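Local structure of 5-oxopent-3-ene-1,2,5-tricarboxylate decarboxylase (Exiguobacterium antarcticum B7, 6IYM) at residues A[6-11]-A[24-29]; A[260-263]-A[269-272]; A[148-153]-A[190-195]; A[141-146]-A[220-225]; A[39-44]-A[231-236]. The protein belongs to the fumarylacetoacetate hydrolase family, a group of enzymes with a core built largely of beta strands, and carries a bound magnesium ion. All coordinates share one frame; numbering follows the deposited sequence.

Interaction 1 of 5, residues A[6-11]-A[24-29]; sequences FRFEQD and RYDVTP
Two phenylalanine rings of strand 4-10 meet the segment 24-29, each in a different way. The Arg-24 guanidinium meets the Phe-6 ring obliquely as an off-centre cation-pi partner, its CZ 4.9 Å from the ring centroid. The planes of the Arg-24 guanidinium and the Phe-6 ring are inclined to one another by 47°. The methylene part of the arginine shares this approach, since Arg-24 CD comes to 3.7 Å from Phe-6 CZ. A bend at chi3 brings Arg-24 NE near Phe-6 CE1. Phe-8 is met at its edge instead, where its CZ lies 3.7 Å from OD2 of Asp-26, and the carboxylate stands almost perpendicular to the ring (86°).

The other oxygen of that carboxylate works within its own segment. Asp-26 OD1 takes a capping bond from Thr-28 N (3.0 Å) and a second bond from Thr-28 OG1 (2.7 Å), at the turn that leads into helix 28-31. Strand 13-20 runs between these two segments and pairs with both, which fits the spacing of 9.1 Å between the CA atoms of Phe-8 and Asp-26. Its residues Glu-19 and Arg-15 form salt bridges with Arg-24 and Asp-26 respectively. Both charges that lie against the buried aromatic rings therefore have an ionic partner, which probably eases their placement there.

Interaction 2 of 5, residues A[260-263]-A[269-272]; sequences VIDV and GHLQ. Unlike the reference sequence in segment 260-263: Val-260 (reference Ile), Ile-261 (reference Val).
Between Val-263 and Leu-271 two backbone bonds close one antiparallel hydrogen-bonded pair. Leu-271 N donates to Val-263 O over 2.7 Å, almost straight, and Val-263 N returns a bond to Leu-271 O at 3.0 Å. Weaker CA-H...O contacts flank these bonds: the CA of Gln-272 approaches Ile-261 O to 3.1 Å, and that of His-270 lies close to Val-263 O.

These pairings belong to the beta hairpin of strands 260-265 and 269-276, within the five-stranded mixed sheet of the family's C-terminal region. The short segments run antiparallel, with 155° between their directions. Asp-262 and Gln-272 form the adjoining non-hydrogen-bonded pair. The side chains of Val-263 and Leu-271 point to the other face of the sheet, where both pack on Ile-152 of strand 147-158.

The polar side-chain contact runs diagonally from Asp-262 to His-270. The imidazole ND1 donates to Asp-262 OD1 at 3.1 Å, using the syn lone pair of that oxygen, and a weak second bond reaches OD2 at 3.5 Å. The acid of Asp-262 meets the His-270 ring at its edge, and the two planes are nearly coplanar (24°). With its CG trans to the backbone N (chi1 178°), Asp-262 extends its carboxylate toward the neighbouring strand.

Van der Waals packing comes from Val-260, whose CG1 touches Gln-272 CG and NE2, each at 3.6 Å. The extended glutamine chain passes obliquely across this methyl, and its CG also lies 3.4 Å from Ile-261 O.

Interaction 3 of 5, residues A[148-153]-A[190-195]; sequences FGYSII and FDPADV
Tyr-150, on strand 147-158 of the large mixed sheet, packs against Phe-190 and Pro-192 of the loop that joins strand 178-186 of that sheet to strand 196-201 of the smaller one. The strand enters the contact just after a classic beta bulge, in which Phe-148 and Gly-149 both face Ile-130. On the loop side an Asx turn follows Phe-190, with Asp-191 OD1 accepting from Ala-193 N at 2.9 Å, and Pro-192 lies within this turn.

The rings of Tyr-150 and Phe-190 meet obliquely, with centroids 5.0 Å apart and planes at 41°. The closest atoms are Tyr-150 CD1 and Phe-190 CD2 at 3.4 Å. In Phe-190 a chi1 of -168° directs CG away from the backbone N and swings the ring toward the tyrosine, so that CE2 comes over one face of the Tyr-150 ring, displaced toward its rim.

Further along the tyrosine, the proline ring crosses it at about a right angle. Pro-192 CG comes to 3.9 Å from Tyr-150 CZ and to 3.5 Å from Tyr-150 OH, so the phenol end is packed against hydrocarbon as well as hydrated. Leu-127 of strand 121-131 touches both Tyr-150 and Pro-192, and Ile-268 touches both aromatic side chains, which sets these two in a largely buried, mostly apolar cluster. At the edge of the tyrosine ring, in its plane, a water is hydrogen-bonded to Tyr-150 OH (2.8 Å) and is placed to donate to Phe-190 O (3.1 Å).

Interaction 4 of 5, residues A[141-146]-A[220-225]; sequences ENALEH and TILTEV
Ala-143 and Leu-222 bring their backbones closest, with 6.1 Å between the two CA atoms. Residues 141-146 form a loop that winds into a short 3-10 turn at residues 144-146, where His-146 N bonds to Ala-143 O at 2.8 Å. Residues 220-225 lie on helix 218-225, with regular bonds such as Val-225 N to Ile-221 O. Within the loop, His-146 ND1 donates to Asn-142 O over 3.1 Å, with the carbonyl oxygen in the plane of the imidazole but the donor well above the carbonyl plane.

The contact itself is purely apolar and small. The methyl of Ala-143 points at the helix and meets Leu-222 CD1 at 3.8 Å and Leu-222 CB at 4.1 Å. Leu-222 holds its CG opposite the carbonyl carbon (chi1 -70°), which brings CD1 to the alanine. Leu-144 approaches from beside Ala-143, its CD2 4.4 Å from that same CD1.

The loop links strand 121-131 to strand 147-158. Ala-143 and Leu-144 also pack on Val-219, one turn back on the helix. Leu-222 continues inward onto Ile-129 and Ile-131 of strand 121-131 and Val-147 of strand 147-158, laying the helix against the large sheet.

Interaction 5 of 5, residues A[39-44]-A[231-236]; sequences VIVRGF and LEAGDV
Val-41, near the end of helix 36-41, lies against Ala-233 with 5.1 Å between their CA atoms. Its side chain can be followed outward from the helix. The CB stands 4.3 Å from Ala-233 CB, while the backbone CA beneath it is nearer still to that methyl, at 3.9 Å. Of the two branches, CG2 does the touching: it reaches 4.0 Å from Ala-233 CB and is equally close to Ala-233 O. The first torsion (chi1 167°) sends CG1 to the far side from the backbone N and turns CG2 to the alanine, so that CG1 stays 4.6 Å from Ala-233 CB. The alanine methyl, which points at the helix, is thus met by the valine along one flank, from its CA to CG2.

One residue earlier, Ile-40 uses its own CG2, which comes to 4.2 Å from Gly-234 N. What it meets there is the backbone of a type II beta turn from Glu-232 to Asp-235, closed by the bond from Asp-235 N to Glu-232 O. Gly-234 fills the third position of this turn, where the positive phi (90°) favours glycine. Asp-235 OD2 braces the turn further by accepting from Glu-232 N at 2.9 Å, from well above the carboxylate plane. Glu-232 also packs on Ser-102 of the second subunit.

In the wider fold the turn comes just before strand 236-238 and bonds through its backbone to Ile-131 at the end of strand 121-131. Ile-40 carries the helix onto Phe-148 of strand 147-158 and Ile-184 of strand 178-186.

From the N terminus, interaction 1 closes first, a short local loop within the N-terminal strands that is complete before any other contact opens. Interaction 5 then opens at helix 36-41 and spans almost 190 residues. Interaction 4 lies wholly within that span, and interaction 3 lies within interaction 4, so the three are concentric and none cross. Interaction 2 follows as a separate hairpin near the C terminus. Strand 147-158, which carries one side of interaction 3, joins interactions 2, 3, 4 and 5 and brings the large sheet against the smaller one. Interactions 4 and 5 meet directly through Val-225 and Leu-231.

Interaction 1 of 5, residues A[6-11]-A[24-29]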
# COMPACT_ATOMS: atom_id res chain seq x y z
N PHE A 6 7.87 17.01 14.50
CA PHE A 6 7.27 17.44 13.22
C PHE A 6 8.37 17.77 12.23
O PHE A 6 9.58 17.83 12.61
CB PHE A 6 6.32 18.62 13.43
CG PHE A 6 6.91 19.79 14.17
CD1 PHE A 6 6.88 19.83 15.56
CD2 PHE A 6 7.49 20.84 13.48
CE1 PHE A 6 7.40 20.92 16.24
CE2 PHE A 6 8.03 21.92 14.16
CZ PHE A 6 7.98 21.96 15.54
N ARG A 7 7.95 17.86 10.98
CA ARG A 7 8.69 18.45 9.85
C ARG A 7 8.04 19.81 9.61
O ARG A 7 6.79 19.89 9.75
CB ARG A 7 8.61 17.49 8.67
CG ARG A 7 9.90 17.31 7.90
CD ARG A 7 9.86 16.09 7.00
NE ARG A 7 8.56 15.90 6.40
CZ ARG A 7 8.29 15.96 5.10
NH1 ARG A 7 9.26 16.16 4.23
NH2 ARG A 7 7.06 15.78 4.67
N PHE A 8 8.83 20.85 9.33
CA PHE A 8 8.33 22.20 8.92
C PHE A 8 9.14 22.70 7.72
O PHE A 8 10.26 22.19 7.51
CB PHE A 8 8.40 23.18 10.09
CG PHE A 8 9.79 23.55 10.54
CD1 PHE A 8 10.45 24.65 10.00
CD2 PHE A 8 10.42 22.85 11.56
CE1 PHE A 8 11.70 25.03 10.45
CE2 PHE A 8 11.68 23.22 12.01
CZ PHE A 8 12.31 24.31 11.46
N GLU A 9 8.59 23.67 6.99
CA GLU A 9 9.17 24.22 5.73
C GLU A 9 10.02 25.45 6.05
O GLU A 9 9.56 26.32 6.82
CB GLU A 9 8.05 24.59 4.76
CG GLU A 9 8.51 25.41 3.57
CD GLU A 9 7.35 25.88 2.72
OE1 GLU A 9 6.30 25.19 2.72
OE2 GLU A 9 7.47 26.95 2.07
N GLN A 10 11.21 25.51 5.43
CA GLN A 10 12.13 26.69 5.42
C GLN A 10 12.85 26.77 4.06
O GLN A 10 13.65 25.86 3.74
CB GLN A 10 13.11 26.59 6.58
CG GLN A 10 13.93 27.85 6.77
CD GLN A 10 14.50 27.89 8.17
OE1 GLN A 10 13.80 28.22 9.12
NE2 GLN A 10 15.76 27.52 8.28
N ASP A 11 12.56 27.82 3.29
CA ASP A 11 13.16 28.11 1.96
C ASP A 11 12.72 27.06 0.94
O ASP A 11 13.55 26.69 0.09
CB ASP A 11 14.69 28.19 2.07
CG ASP A 11 15.16 29.22 3.08
OD1 ASP A 11 14.52 29.35 4.15
OD2 ASP A 11 16.17 29.90 2.78
N ARG A 24 8.66 25.62 20.10
CA ARG A 24 9.06 24.77 18.96
C ARG A 24 10.53 25.04 18.60
O ARG A 24 10.81 26.07 17.92
CB ARG A 24 8.08 25.02 17.81
CG ARG A 24 6.65 24.69 18.20
CD ARG A 24 5.73 24.45 17.03
NE ARG A 24 4.76 23.43 17.39
CZ ARG A 24 3.62 23.20 16.76
NH1 ARG A 24 3.28 23.95 15.71
NH2 ARG A 24 2.81 22.24 17.18
N TYR A 25 11.42 24.15 19.04
CA TYR A 25 12.88 24.20 18.78
C TYR A 25 13.13 23.47 17.46
O TYR A 25 12.48 22.42 17.23
CB TYR A 25 13.65 23.62 19.97
CG TYR A 25 13.01 23.94 21.30
CD1 TYR A 25 13.03 25.23 21.82
CD2 TYR A 25 12.34 22.96 22.02
CE1 TYR A 25 12.41 25.53 23.02
CE2 TYR A 25 11.72 23.25 23.23
CZ TYR A 25 11.75 24.54 23.73
OH TYR A 25 11.13 24.84 24.92
N ASP A 26 14.00 24.02 16.62
CA ASP A 26 14.55 23.35 15.41
C ASP A 26 15.71 22.43 15.86
O ASP A 26 16.73 22.96 16.32
CB ASP A 26 14.97 24.38 14.37
CG ASP A 26 15.71 23.79 13.18
OD1 ASP A 26 16.04 22.59 13.24
OD2 ASP A 26 15.95 24.55 12.21
N VAL A 27 15.55 21.11 15.74
CA VAL A 27 16.49 20.09 16.30
C VAL A 27 17.32 19.46 15.18
O VAL A 27 18.09 18.53 15.48
CB VAL A 27 15.76 18.98 17.07
CG1 VAL A 27 14.95 19.54 18.23
CG2 VAL A 27 14.90 18.12 16.15
N THR A 28 17.17 19.92 13.94
CA THR A 28 17.77 19.23 12.76
C THR A 28 19.25 18.94 13.05
O THR A 28 19.68 17.80 12.85
CB THR A 28 17.50 20.04 11.48
OG1 THR A 28 16.13 20.42 11.56
CG2 THR A 28 17.79 19.29 10.20
N PRO A 29 20.06 19.94 13.49
CA PRO A 29 21.49 19.72 13.75
C PRO A 29 21.83 18.54 14.67
O PRO A 29 22.67 17.75 14.28
CB PRO A 29 21.94 21.05 14.39
CG PRO A 29 21.02 22.08 13.77
CD PRO A 29 19.69 21.35 13.67

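Interaction 2 of 5, residues A[260-263]-A[269-272]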
# COMPACT_ATOMS: atom_id res chain seq x y z
N VAL A 260 -14.10 23.70 5.00
CA VAL A 260 -12.90 23.63 5.88
C VAL A 260 -13.13 22.54 6.92
O VAL A 260 -14.11 22.64 7.68
CB VAL A 260 -12.60 24.97 6.54
CG1 VAL A 260 -11.43 24.86 7.50
CG2 VAL A 260 -12.37 26.04 5.50
N ILE A 261 -12.24 21.55 6.95
CA ILE A 261 -12.35 20.38 7.88
C ILE A 261 -11.26 20.54 8.93
O ILE A 261 -10.10 20.74 8.52
CB ILE A 261 -12.22 19.05 7.12
CG1 ILE A 261 -13.05 19.04 5.83
CG2 ILE A 261 -12.59 17.88 8.03
CD1 ILE A 261 -12.44 18.18 4.75
N ASP A 262 -11.63 20.54 10.21
CA ASP A 262 -10.70 20.64 11.37
C ASP A 262 -10.85 19.40 12.27
O ASP A 262 -11.79 19.34 13.11
CB ASP A 262 -10.99 21.94 12.12
CG ASP A 262 -10.14 22.16 13.36
OD1 ASP A 262 -8.97 21.71 13.39
OD2 ASP A 262 -10.67 22.81 14.30
N VAL A 263 -9.91 18.46 12.15
CA VAL A 263 -9.79 17.25 13.02
C VAL A 263 -8.81 17.61 14.16
O VAL A 263 -7.74 18.18 13.91
CB VAL A 263 -9.29 16.03 12.22
CG1 VAL A 263 -9.23 14.76 13.06
CG2 VAL A 263 -10.11 15.80 10.95
N GLY A 269 -3.03 17.80 18.61
CA GLY A 269 -3.27 19.12 18.01
C GLY A 269 -4.38 19.04 16.98
O GLY A 269 -5.31 18.17 17.12
N HIS A 270 -4.25 19.90 15.96
CA HIS A 270 -5.26 20.19 14.92
C HIS A 270 -4.70 19.84 13.54
O HIS A 270 -3.60 20.29 13.25
CB HIS A 270 -5.68 21.66 15.05
CG HIS A 270 -6.50 21.90 16.27
ND1 HIS A 270 -7.85 22.19 16.20
CD2 HIS A 270 -6.18 21.86 17.58
CE1 HIS A 270 -8.33 22.31 17.43
NE2 HIS A 270 -7.32 22.10 18.29
N LEU A 271 -5.46 19.12 12.73
CA LEU A 271 -5.20 18.88 11.29
C LEU A 271 -6.36 19.51 10.53
O LEU A 271 -7.46 18.93 10.54
CB LEU A 271 -5.08 17.37 11.06
CG LEU A 271 -4.60 16.91 9.68
CD1 LEU A 271 -3.21 17.43 9.33
CD2 LEU A 271 -4.60 15.40 9.63
N GLN A 272 -6.11 20.64 9.89
CA GLN A 272 -7.14 21.39 9.12
C GLN A 272 -6.74 21.42 7.65
O GLN A 272 -5.57 21.78 7.35
CB GLN A 272 -7.30 22.79 9.68
CG GLN A 272 -8.31 23.64 8.91
CD GLN A 272 -8.32 25.05 9.45
OE1 GLN A 272 -8.40 25.27 10.66
NE2 GLN A 272 -8.22 26.01 8.54

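Interaction 3 of 5, residues A[148-153]-A[190-195]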
# COMPACT_ATOMS: atom_id res chain seq x y z
N PHE A 148 6.35 4.03 17.79
CA PHE A 148 7.14 5.28 17.96
C PHE A 148 6.23 6.35 18.58
O PHE A 148 6.70 7.19 19.35
CB PHE A 148 7.67 5.76 16.61
CG PHE A 148 8.51 7.00 16.71
CD1 PHE A 148 9.81 6.93 17.18
CD2 PHE A 148 7.98 8.23 16.36
CE1 PHE A 148 10.59 8.07 17.27
CE2 PHE A 148 8.77 9.38 16.46
CZ PHE A 148 10.06 9.29 16.92
N GLY A 149 4.95 6.38 18.18
CA GLY A 149 4.04 7.45 18.60
C GLY A 149 2.74 7.49 17.82
O GLY A 149 2.34 6.45 17.30
N TYR A 150 2.09 8.66 17.82
CA TYR A 150 0.70 8.84 17.33
C TYR A 150 0.57 10.20 16.63
O TYR A 150 1.28 11.16 17.00
CB TYR A 150 -0.30 8.73 18.47
CG TYR A 150 -0.20 7.51 19.34
CD1 TYR A 150 0.62 7.49 20.47
CD2 TYR A 150 -0.96 6.38 19.08
CE1 TYR A 150 0.70 6.38 21.28
CE2 TYR A 150 -0.89 5.26 19.89
CZ TYR A 150 -0.06 5.26 21.00
OH TYR A 150 -0.01 4.15 21.79
N SER A 151 -0.33 10.25 15.65
CA SER A 151 -0.66 11.46 14.86
C SER A 151 -2.12 11.40 14.44
O SER A 151 -2.87 10.55 14.96
CB SER A 151 0.29 11.58 13.68
OG SER A 151 0.28 12.87 13.11
N ILE A 152 -2.52 12.30 13.56
CA ILE A 152 -3.91 12.38 13.06
C ILE A 152 -3.88 12.03 11.58
O ILE A 152 -2.95 12.43 10.91
CB ILE A 152 -4.52 13.77 13.31
CG1 ILE A 152 -4.15 14.28 14.71
CG2 ILE A 152 -6.02 13.73 13.08
CD1 ILE A 152 -4.66 15.67 15.03
N ILE A 153 -4.87 11.28 11.14
CA ILE A 153 -5.22 11.01 9.73
C ILE A 153 -6.66 11.48 9.53
O ILE A 153 -7.49 11.18 10.39
CB ILE A 153 -5.06 9.52 9.41
CG1 ILE A 153 -3.58 9.15 9.37
CG2 ILE A 153 -5.76 9.13 8.13
CD1 ILE A 153 -2.92 9.59 8.12
N PHE A 190 2.11 9.85 25.69
CA PHE A 190 0.73 9.79 25.16
C PHE A 190 0.09 8.45 25.49
O PHE A 190 0.65 7.45 25.04
CB PHE A 190 0.75 10.01 23.64
CG PHE A 190 -0.61 10.26 23.05
CD1 PHE A 190 -1.15 11.54 23.04
CD2 PHE A 190 -1.37 9.21 22.59
CE1 PHE A 190 -2.41 11.76 22.51
CE2 PHE A 190 -2.63 9.43 22.05
CZ PHE A 190 -3.15 10.71 22.01
N ASP A 191 -1.04 8.46 26.22
CA ASP A 191 -1.88 7.26 26.51
C ASP A 191 -3.12 7.36 25.63
O ASP A 191 -3.89 8.31 25.74
CB ASP A 191 -2.23 7.17 28.00
CG ASP A 191 -2.98 5.91 28.45
OD1 ASP A 191 -3.59 5.23 27.60
OD2 ASP A 191 -2.95 5.62 29.66
N PRO A 192 -3.33 6.42 24.69
CA PRO A 192 -4.53 6.43 23.85
C PRO A 192 -5.83 5.85 24.46
O PRO A 192 -6.82 5.71 23.71
CB PRO A 192 -4.06 5.56 22.67
CG PRO A 192 -3.16 4.55 23.31
CD PRO A 192 -2.38 5.35 24.33
N ALA A 193 -5.84 5.52 25.76
CA ALA A 193 -7.01 4.91 26.46
C ALA A 193 -8.26 5.78 26.32
O ALA A 193 -9.37 5.22 26.07
CB ALA A 193 -6.71 4.71 27.93
N ASP A 194 -8.12 7.10 26.48
CA ASP A 194 -9.30 8.00 26.63
C ASP A 194 -8.94 9.41 26.15
O ASP A 194 -8.85 10.34 26.99
CB ASP A 194 -9.82 7.98 28.08
CG ASP A 194 -11.05 8.82 28.37
OD1 ASP A 194 -11.74 9.26 27.43
OD2 ASP A 194 -11.31 9.06 29.57
N VAL A 195 -8.73 9.55 24.84
CA VAL A 195 -8.45 10.86 24.21
C VAL A 195 -9.63 11.18 23.30
O VAL A 195 -10.21 10.24 22.69
CB VAL A 195 -7.09 10.91 23.49
CG1 VAL A 195 -5.96 10.49 24.42
CG2 VAL A 195 -7.07 10.08 22.22
O HOH W 1 1.26 4.55 24.20

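Interaction 4 of 5, residues A[141-146]-A[220-225]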
# COMPACT_ATOMS: atom_id res chain seq x y z
N GLU A 141 2.00 -7.72 25.52
CA GLU A 141 3.18 -7.38 26.36
C GLU A 141 4.22 -6.56 25.57
O GLU A 141 4.93 -5.76 26.21
CB GLU A 141 3.79 -8.68 26.92
CG GLU A 141 4.71 -8.50 28.12
CD GLU A 141 6.08 -7.89 27.84
OE1 GLU A 141 6.61 -8.10 26.74
OE2 GLU A 141 6.63 -7.19 28.73
N ASN A 142 4.36 -6.76 24.25
CA ASN A 142 5.41 -6.09 23.45
C ASN A 142 4.81 -5.05 22.48
O ASN A 142 5.59 -4.27 21.96
CB ASN A 142 6.32 -7.09 22.72
CG ASN A 142 5.68 -7.89 21.59
OD1 ASN A 142 4.58 -7.63 21.12
ND2 ASN A 142 6.39 -8.90 21.12
N ALA A 143 3.50 -5.06 22.21
CA ALA A 143 2.85 -4.18 21.19
C ALA A 143 3.45 -2.77 21.21
O ALA A 143 4.06 -2.37 20.21
CB ALA A 143 1.37 -4.09 21.42
N LEU A 144 3.26 -2.07 22.34
CA LEU A 144 3.50 -0.62 22.49
C LEU A 144 5.00 -0.35 22.38
O LEU A 144 5.40 0.80 22.01
CB LEU A 144 2.92 -0.16 23.83
CG LEU A 144 1.40 -0.08 23.91
CD1 LEU A 144 0.96 0.43 25.29
CD2 LEU A 144 0.84 0.83 22.82
N GLU A 145 5.81 -1.37 22.63
CA GLU A 145 7.27 -1.31 22.44
C GLU A 145 7.58 -1.11 20.94
O GLU A 145 8.63 -0.55 20.64
CB GLU A 145 7.93 -2.55 23.06
CG GLU A 145 8.89 -2.20 24.19
CD GLU A 145 10.10 -1.38 23.76
OE1 GLU A 145 10.56 -1.57 22.61
OE2 GLU A 145 10.60 -0.56 24.57
N HIS A 146 6.71 -1.56 20.03
CA HIS A 146 6.90 -1.34 18.57
C HIS A 146 6.28 -0.01 18.09
O HIS A 146 6.29 0.22 16.88
CB HIS A 146 6.34 -2.54 17.80
CG HIS A 146 7.08 -3.81 18.04
ND1 HIS A 146 6.88 -4.58 19.19
CD2 HIS A 146 7.98 -4.47 17.28
CE1 HIS A 146 7.65 -5.65 19.11
NE2 HIS A 146 8.32 -5.60 17.96
N THR A 220 -4.92 -4.10 20.84
CA THR A 220 -5.64 -5.15 20.06
C THR A 220 -5.45 -4.95 18.55
O THR A 220 -5.32 -5.94 17.80
CB THR A 220 -7.14 -5.15 20.38
OG1 THR A 220 -7.24 -5.12 21.80
CG2 THR A 220 -7.89 -6.35 19.85
N ILE A 221 -5.49 -3.70 18.07
CA ILE A 221 -5.25 -3.43 16.63
C ILE A 221 -3.85 -3.96 16.28
O ILE A 221 -3.76 -4.76 15.35
CB ILE A 221 -5.42 -1.93 16.31
CG1 ILE A 221 -6.90 -1.53 16.30
CG2 ILE A 221 -4.72 -1.60 15.01
CD1 ILE A 221 -7.15 -0.06 16.45
N LEU A 222 -2.81 -3.57 17.03
CA LEU A 222 -1.40 -3.98 16.77
C LEU A 222 -1.28 -5.51 16.76
O LEU A 222 -0.74 -6.07 15.77
CB LEU A 222 -0.51 -3.37 17.84
CG LEU A 222 -0.34 -1.85 17.77
CD1 LEU A 222 0.32 -1.34 19.05
CD2 LEU A 222 0.47 -1.45 16.56
N THR A 223 -1.78 -6.16 17.81
CA THR A 223 -1.87 -7.64 17.97
C THR A 223 -2.51 -8.30 16.74
O THR A 223 -1.92 -9.25 16.20
CB THR A 223 -2.67 -7.95 19.24
OG1 THR A 223 -1.76 -7.72 20.32
CG2 THR A 223 -3.28 -9.33 19.21
N GLU A 224 -3.67 -7.82 16.30
CA GLU A 224 -4.47 -8.46 15.23
C GLU A 224 -3.85 -8.20 13.85
O GLU A 224 -3.82 -9.12 13.02
CB GLU A 224 -5.90 -7.92 15.26
CG GLU A 224 -6.71 -8.44 16.42
CD GLU A 224 -7.15 -9.88 16.23
OE1 GLU A 224 -7.95 -10.12 15.29
OE2 GLU A 224 -6.66 -10.75 16.98
N VAL A 225 -3.38 -6.98 13.60
CA VAL A 225 -2.87 -6.53 12.28
C VAL A 225 -1.61 -7.32 11.94
O VAL A 225 -1.46 -7.70 10.79
CB VAL A 225 -2.63 -5.01 12.27
CG1 VAL A 225 -1.89 -4.54 11.03
CG2 VAL A 225 -3.95 -4.27 12.38

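Interaction 5 of 5, residues A[39-44]-A[231-236]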
# COMPACT_ATOMS: atom_id res chain seq x y z
N VAL A 39 14.47 9.34 11.22
CA VAL A 39 14.58 9.43 12.71
C VAL A 39 13.86 8.25 13.35
O VAL A 39 14.40 7.65 14.28
CB VAL A 39 14.03 10.77 13.24
CG1 VAL A 39 13.96 10.81 14.75
CG2 VAL A 39 14.84 11.96 12.72
N ILE A 40 12.69 7.89 12.82
CA ILE A 40 11.85 6.77 13.34
C ILE A 40 12.52 5.42 13.03
O ILE A 40 12.69 4.65 13.98
CB ILE A 40 10.42 6.87 12.79
CG1 ILE A 40 9.76 8.18 13.25
CG2 ILE A 40 9.62 5.65 13.18
CD1 ILE A 40 8.69 8.70 12.33
N VAL A 41 12.87 5.16 11.76
CA VAL A 41 13.44 3.87 11.24
C VAL A 41 14.73 3.52 12.03
O VAL A 41 14.84 2.37 12.49
CB VAL A 41 13.69 3.92 9.72
CG1 VAL A 41 14.55 2.77 9.22
CG2 VAL A 41 12.39 3.96 8.91
N ARG A 42 15.65 4.48 12.19
CA ARG A 42 16.94 4.34 12.94
C ARG A 42 16.76 3.68 14.31
O ARG A 42 17.73 3.06 14.77
CB ARG A 42 17.58 5.70 13.18
CG ARG A 42 18.62 6.08 12.14
CD ARG A 42 18.91 7.57 12.10
NE ARG A 42 18.70 8.26 13.37
CZ ARG A 42 19.01 9.53 13.57
NH1 ARG A 42 19.55 10.24 12.59
NH2 ARG A 42 18.77 10.09 14.74
N GLY A 43 15.60 3.86 14.96
CA GLY A 43 15.20 3.10 16.16
C GLY A 43 16.03 3.42 17.40
O GLY A 43 16.13 2.55 18.28
N PHE A 44 16.61 4.62 17.46
CA PHE A 44 17.21 5.25 18.67
C PHE A 44 16.94 6.76 18.59
O PHE A 44 16.84 7.28 17.46
CB PHE A 44 18.72 4.99 18.76
CG PHE A 44 19.54 5.56 17.62
CD1 PHE A 44 19.69 4.87 16.43
CD2 PHE A 44 20.18 6.79 17.75
CE1 PHE A 44 20.44 5.39 15.38
CE2 PHE A 44 20.93 7.31 16.70
CZ PHE A 44 21.06 6.61 15.52
N LEU A 231 4.95 -5.71 10.31
CA LEU A 231 4.81 -4.24 10.32
C LEU A 231 6.21 -3.66 10.15
O LEU A 231 7.13 -4.15 10.83
CB LEU A 231 4.16 -3.78 11.63
CG LEU A 231 2.76 -4.34 11.92
CD1 LEU A 231 2.22 -3.79 13.24
CD2 LEU A 231 1.82 -4.02 10.77
N GLU A 232 6.36 -2.67 9.28
CA GLU A 232 7.63 -1.94 9.03
C GLU A 232 7.70 -0.67 9.88
O GLU A 232 6.69 -0.01 10.03
CB GLU A 232 7.76 -1.55 7.55
CG GLU A 232 7.43 -2.66 6.57
CD GLU A 232 8.47 -3.77 6.46
OE1 GLU A 232 9.54 -3.65 7.10
OE2 GLU A 232 8.20 -4.76 5.74
N ALA A 233 8.88 -0.33 10.38
CA ALA A 233 9.19 1.00 10.94
C ALA A 233 8.64 2.07 9.98
O ALA A 233 8.89 1.97 8.77
CB ALA A 233 10.67 1.15 11.17
N GLY A 234 7.85 3.01 10.50
CA GLY A 234 7.25 4.09 9.70
C GLY A 234 5.90 3.72 9.14
O GLY A 234 5.29 4.59 8.43
N ASP A 235 5.41 2.50 9.37
CA ASP A 235 3.99 2.16 9.09
C ASP A 235 3.06 3.15 9.82
O ASP A 235 3.37 3.54 10.98
CB ASP A 235 3.64 0.75 9.53
CG ASP A 235 3.72 -0.28 8.43
OD1 ASP A 235 3.68 0.12 7.25
OD2 ASP A 235 3.81 -1.47 8.77
N VAL A 236 1.97 3.54 9.17
CA VAL A 236 0.89 4.41 9.72
C VAL A 236 -0.39 3.59 9.77
O VAL A 236 -0.88 3.15 8.72
CB VAL A 236 0.69 5.69 8.88
CG1 VAL A 236 -0.37 6.62 9.48
CG2 VAL A 236 1.98 6.46 8.69